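Local coordinates for protein aromatic-amino-acid transaminase TyrB (Burkholderia cenocepacia K56-2Valvano, PDB 4WD2) that probably catalyses the pyridoxal-phosphate-dependent transfer of the amino group between aromatic amino acids and 2-oxo acids, at residues 365-368 / 369-372; 329-332 / 333-337. All blocks are in the same frame, centred on the assembly; numbering follows the deposited sequence.

Interaction 1 of 2, residues 365-368 / 369-372; sequences QVDA and LREV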
loop_
_atom_site.group_PDB
_atom_site.type_symbol
_atom_site.label_atom_id
_atom_site.label_comp_id
_atom_site.label_asym_id
_atom_site.label_seq_id
_atom_site.Cartn_x
_atom_site.Cartn_y
_atom_site.Cartn_z
ATOM N N GLN A 365 -22.036 11.313 -30.407
ATOM C CA GLN A 365 -22.796 10.068 -30.417
ATOM C C GLN A 365 -22.895 9.483 -29.011
ATOM O O GLN A 365 -23.907 8.878 -28.652
ATOM C CB GLN A 365 -22.161 9.071 -31.384
ATOM C CG GLN A 365 -22.483 9.386 -32.843
ATOM C CD GLN A 365 -21.691 8.538 -33.823
ATOM O OE1 GLN A 365 -20.497 8.308 -33.637
ATOM N NE2 GLN A 365 -22.356 8.072 -34.875
ATOM N N VAL A 366 -21.849 9.678 -28.217
ATOM C CA VAL A 366 -21.872 9.255 -26.822
ATOM C C VAL A 366 -22.919 10.068 -26.056
ATOM O O VAL A 366 -23.627 9.533 -25.201
ATOM C CB VAL A 366 -20.486 9.413 -26.146
ATOM C CG1 VAL A 366 -20.570 9.085 -24.652
ATOM C CG2 VAL A 366 -19.440 8.523 -26.824
ATOM N N ASP A 367 -23.010 11.362 -26.358
ATOM C CA ASP A 367 -24.023 12.218 -25.739
ATOM C C ASP A 367 -25.417 11.737 -26.107
ATOM O O ASP A 367 -26.291 11.622 -25.250
ATOM C CB ASP A 367 -23.866 13.679 -26.169
ATOM C CG ASP A 367 -22.694 14.374 -25.501
ATOM O OD1 ASP A 367 -22.238 13.913 -24.433
ATOM O OD2 ASP A 367 -22.240 15.401 -26.050
ATOM N N ALA A 368 -25.622 11.474 -27.395
ATOM C CA ALA A 368 -26.912 10.994 -27.884
ATOM C C ALA A 368 -27.295 9.668 -27.231
ATOM O O ALA A 368 -28.426 9.491 -26.778
ATOM C CB ALA A 368 -26.887 10.853 -29.394
ATOM N N LEU A 369 -26.346 8.742 -27.184
ATOM C CA LEU A 369 -26.553 7.444 -26.549
ATOM C C LEU A 369 -27.076 7.599 -25.121
ATOM O O LEU A 369 -27.990 6.887 -24.703
ATOM C CB LEU A 369 -25.245 6.649 -26.552
ATOM C CG LEU A 369 -25.291 5.138 -26.340
ATOM C CD1 LEU A 369 -26.244 4.496 -27.344
ATOM C CD2 LEU A 369 -23.881 4.559 -26.470
ATOM N N ARG A 370 -26.494 8.540 -24.383
ATOM C CA ARG A 370 -26.896 8.813 -23.006
ATOM C C ARG A 370 -28.242 9.527 -22.935
ATOM O O ARG A 370 -29.193 9.036 -22.326
ATOM C CB ARG A 370 -25.827 9.654 -22.298
ATOM C CG ARG A 370 -26.180 10.039 -20.866
ATOM C CD ARG A 370 -25.129 10.953 -20.240
ATOM N NE ARG A 370 -25.060 12.259 -20.892
ATOM C CZ ARG A 370 -24.101 12.623 -21.741
ATOM N NH1 ARG A 370 -23.122 11.776 -22.035
ATOM N NH2 ARG A 370 -24.116 13.833 -22.290
ATOM N N GLU A 371 -28.318 10.693 -23.566
ATOM C CA GLU A 371 -29.467 11.571 -23.409
ATOM C C GLU A 371 -30.723 11.002 -24.053
ATOM O O GLU A 371 -31.810 11.076 -23.481
ATOM C CB GLU A 371 -29.160 12.953 -23.988
ATOM C CG GLU A 371 -28.001 13.681 -23.302
ATOM C CD GLU A 371 -28.277 14.004 -21.836
ATOM O OE1 GLU A 371 -29.436 14.311 -21.485
ATOM O OE2 GLU A 371 -27.329 13.942 -21.028
ATOM N N VAL A 372 -30.579 10.421 -25.236
ATOM C CA VAL A 372 -31.739 9.889 -25.951
ATOM C C VAL A 372 -32.052 8.449 -25.547
ATOM O O VAL A 372 -33.207 8.105 -25.328
ATOM C CB VAL A 372 -31.539 9.951 -27.481
ATOM C CG1 VAL A 372 -32.786 9.459 -28.207
ATOM C CG2 VAL A 372 -31.218 11.371 -27.905
#
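Asp367 and Arg370 sit one turn apart on the same helix and run alongside each other in the same direction, joined by a salt bridge. Arg370 NH2 gives a 2.9 Å bond to Asp367 OD1, while NH1 reaches that same oxygen only weakly, at 3.3 Å. The carboxylate oxygen lies at the edge of the guanidinium, in its plane, yet it is met from above its own carboxylate plane, because the two planes stand 75° apart. The neighbouring Glu371 takes the NE-H: Arg370 NE donates to Glu371 OE2 over 2.8 Å, on the anti side of that oxygen. With a partner at each end, the guanidinium is held against rotation and lies with one face over Asp367 O. The arginine's aliphatic chain runs straight from the backbone until chi3 (66°), where a bend folds the group back along the helix. Beneath this network the backbone bonds continue the helical pattern, from Leu369 N to Gln365 O (2.8 Å) up to Val372 N to Ala368 O (2.8 Å). Leu369 takes the buried side, packing on Ala399, Ile400 and Val403 of helix 393-405, and Arg33 donates to the carbonyl oxygens of Arg370 and Glu371. The whole is a salt-bridge network combining an i to i+3 pair with one between neighbours, on the outer face of a short amphipathic helix, 363-371, in this class I and II aminotransferase.

Interaction 2 of 2, residues 329-332 / 333-337; sequences MRQS and IHDGL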
loop_
_atom_site.group_PDB
_atom_site.type_symbol
_atom_site.label_atom_id
_atom_site.label_comp_id
_atom_site.label_asym_id
_atom_site.label_seq_id
_atom_site.Cartn_x
_atom_site.Cartn_y
_atom_site.Cartn_z
ATOM N N MET A 329 -21.529 -12.041 -24.727
ATOM C CA MET A 329 -22.085 -10.691 -24.831
ATOM C C MET A 329 -21.537 -9.968 -26.058
ATOM O O MET A 329 -22.253 -9.209 -26.711
ATOM C CB MET A 329 -21.796 -9.878 -23.565
ATOM C CG MET A 329 -22.574 -10.348 -22.335
ATOM S SD MET A 329 -24.368 -10.244 -22.529
ATOM C CE MET A 329 -24.800 -11.922 -23.008
ATOM N N ARG A 330 -20.269 -10.199 -26.374
ATOM C CA ARG A 330 -19.686 -9.611 -27.576
ATOM C C ARG A 330 -20.446 -10.088 -28.810
ATOM O O ARG A 330 -20.807 -9.290 -29.672
ATOM C CB ARG A 330 -18.197 -9.956 -27.687
ATOM C CG ARG A 330 -17.315 -9.201 -26.693
ATOM C CD ARG A 330 -15.833 -9.461 -26.948
ATOM N NE ARG A 330 -14.985 -8.655 -26.072
ATOM C CZ ARG A 330 -14.733 -7.363 -26.265
ATOM N NH1 ARG A 330 -15.262 -6.730 -27.306
ATOM N NH2 ARG A 330 -13.958 -6.704 -25.417
ATOM N N GLN A 331 -20.699 -11.390 -28.882
ATOM C CA GLN A 331 -21.432 -11.946 -30.011
ATOM C C GLN A 331 -22.884 -11.453 -30.029
ATOM O O GLN A 331 -23.415 -11.139 -31.092
ATOM C CB GLN A 331 -21.380 -13.478 -29.984
ATOM C CG GLN A 331 -21.842 -14.138 -31.287
ATOM C CD GLN A 331 -20.871 -13.911 -32.440
ATOM O OE1 GLN A 331 -19.758 -14.445 -32.444
ATOM N NE2 GLN A 331 -21.284 -13.108 -33.417
ATOM N N SER A 332 -23.511 -11.359 -28.851
ATOM C CA SER A 332 -24.904 -10.924 -28.746
ATOM C C SER A 332 -25.088 -9.482 -29.192
ATOM O O SER A 332 -26.038 -9.180 -29.914
ATOM C CB SER A 332 -25.431 -11.085 -27.316
ATOM O OG SER A 332 -25.416 -12.443 -26.908
ATOM N N ILE A 333 -24.192 -8.590 -28.774
ATOM C CA ILE A 333 -24.309 -7.195 -29.191
ATOM C C ILE A 333 -23.968 -7.077 -30.680
ATOM O O ILE A 333 -24.638 -6.347 -31.407
ATOM C CB ILE A 333 -23.427 -6.229 -28.334
ATOM C CG1 ILE A 333 -23.871 -4.777 -28.544
ATOM C CG2 ILE A 333 -21.948 -6.375 -28.636
ATOM C CD1 ILE A 333 -23.251 -3.817 -27.576
ATOM N N HIS A 334 -22.961 -7.824 -31.138
ATOM C CA HIS A 334 -22.619 -7.858 -32.558
ATOM C C HIS A 334 -23.836 -8.215 -33.408
ATOM O O HIS A 334 -24.184 -7.495 -34.345
ATOM C CB HIS A 334 -21.489 -8.862 -32.825
ATOM C CG HIS A 334 -21.212 -9.091 -34.283
ATOM N ND1 HIS A 334 -21.947 -9.964 -35.051
ATOM C CD2 HIS A 334 -20.280 -8.554 -35.105
ATOM C CE1 HIS A 334 -21.484 -9.955 -36.290
ATOM N NE2 HIS A 334 -20.473 -9.109 -36.349
ATOM N N ASP A 335 -24.483 -9.325 -33.075
ATOM C CA ASP A 335 -25.636 -9.790 -33.831
ATOM C C ASP A 335 -26.801 -8.811 -33.725
ATOM O O ASP A 335 -27.546 -8.623 -34.683
ATOM C CB ASP A 335 -26.073 -11.179 -33.359
ATOM C CG ASP A 335 -25.018 -12.241 -33.609
ATOM O OD1 ASP A 335 -24.011 -11.946 -34.284
ATOM O OD2 ASP A 335 -25.200 -13.372 -33.118
ATOM N N GLY A 336 -26.956 -8.192 -32.558
ATOM C CA GLY A 336 -27.980 -7.178 -32.370
ATOM C C GLY A 336 -27.776 -5.948 -33.243
ATOM O O GLY A 336 -28.743 -5.344 -33.713
ATOM N N LEU A 337 -26.515 -5.572 -33.447
ATOM C CA LEU A 337 -26.156 -4.420 -34.275
ATOM C C LEU A 337 -26.311 -4.712 -35.761
ATOM O O LEU A 337 -26.553 -3.806 -36.556
ATOM C CB LEU A 337 -24.715 -3.993 -33.995
ATOM C CG LEU A 337 -24.461 -3.345 -32.637
ATOM C CD1 LEU A 337 -22.975 -3.350 -32.310
ATOM C CD2 LEU A 337 -25.020 -1.933 -32.634
#
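Gln331 reaches forward one turn to Asp335, its NE2 donating 3.1 Å to Asp335 OD1. The glutamine sets out with CG anti to its backbone N (chi1 -167°) and then bends at chi2 (69°), which swings the amide along the helix instead of straight out from it. OD1 is met on its syn side, somewhat out of the carboxylate plane, and lies nearly in the plane of the amide. The same oxygen takes a second bond on its anti side, 3.0 Å from His334 ND1 and close to straight. This His-carboxylate pair has OD1 at the edge of the imidazole; ND1 is the donor, and the bond in the ring plane restrains the imidazole's rotation. An i to i+4 side-chain bond on the surface of the long helix 309-338 is thus combined with one between adjacent residues. Amide and ring stand alongside, their planes 77° apart, with Gln331 NE2 3.6 Å from His334 ND1. On another side of the helix Ile333 places CG2 3.3 Å from Arg330 O, while its side chain packs on Val393 and Val396 of helix 393-405. Arg330 extends away and donates to Thr357 OG1 and to O of Tyr349, Gly354 and Phe356.

Both contacts are local, each within one helix: 329-337 near the end of the long helix 309-338, 365-372 along the short helix 363-371. Their centres are 19 Å apart and their nearest atoms about 8 Å, without touching. What they share is helix 393-405, against which Ile333 and Leu337 pack in interaction 2 and Leu369 and Gln365 in interaction 1. In each, a largely apolar buried side, with Ile333 or Leu369, lies back to back with a polar, more exposed one. The outer chemistry differs: interaction 1 has a guanidinium gripped by two carboxylates, whereas in interaction 2 one carboxylate oxygen accepts from an amide and an imidazole.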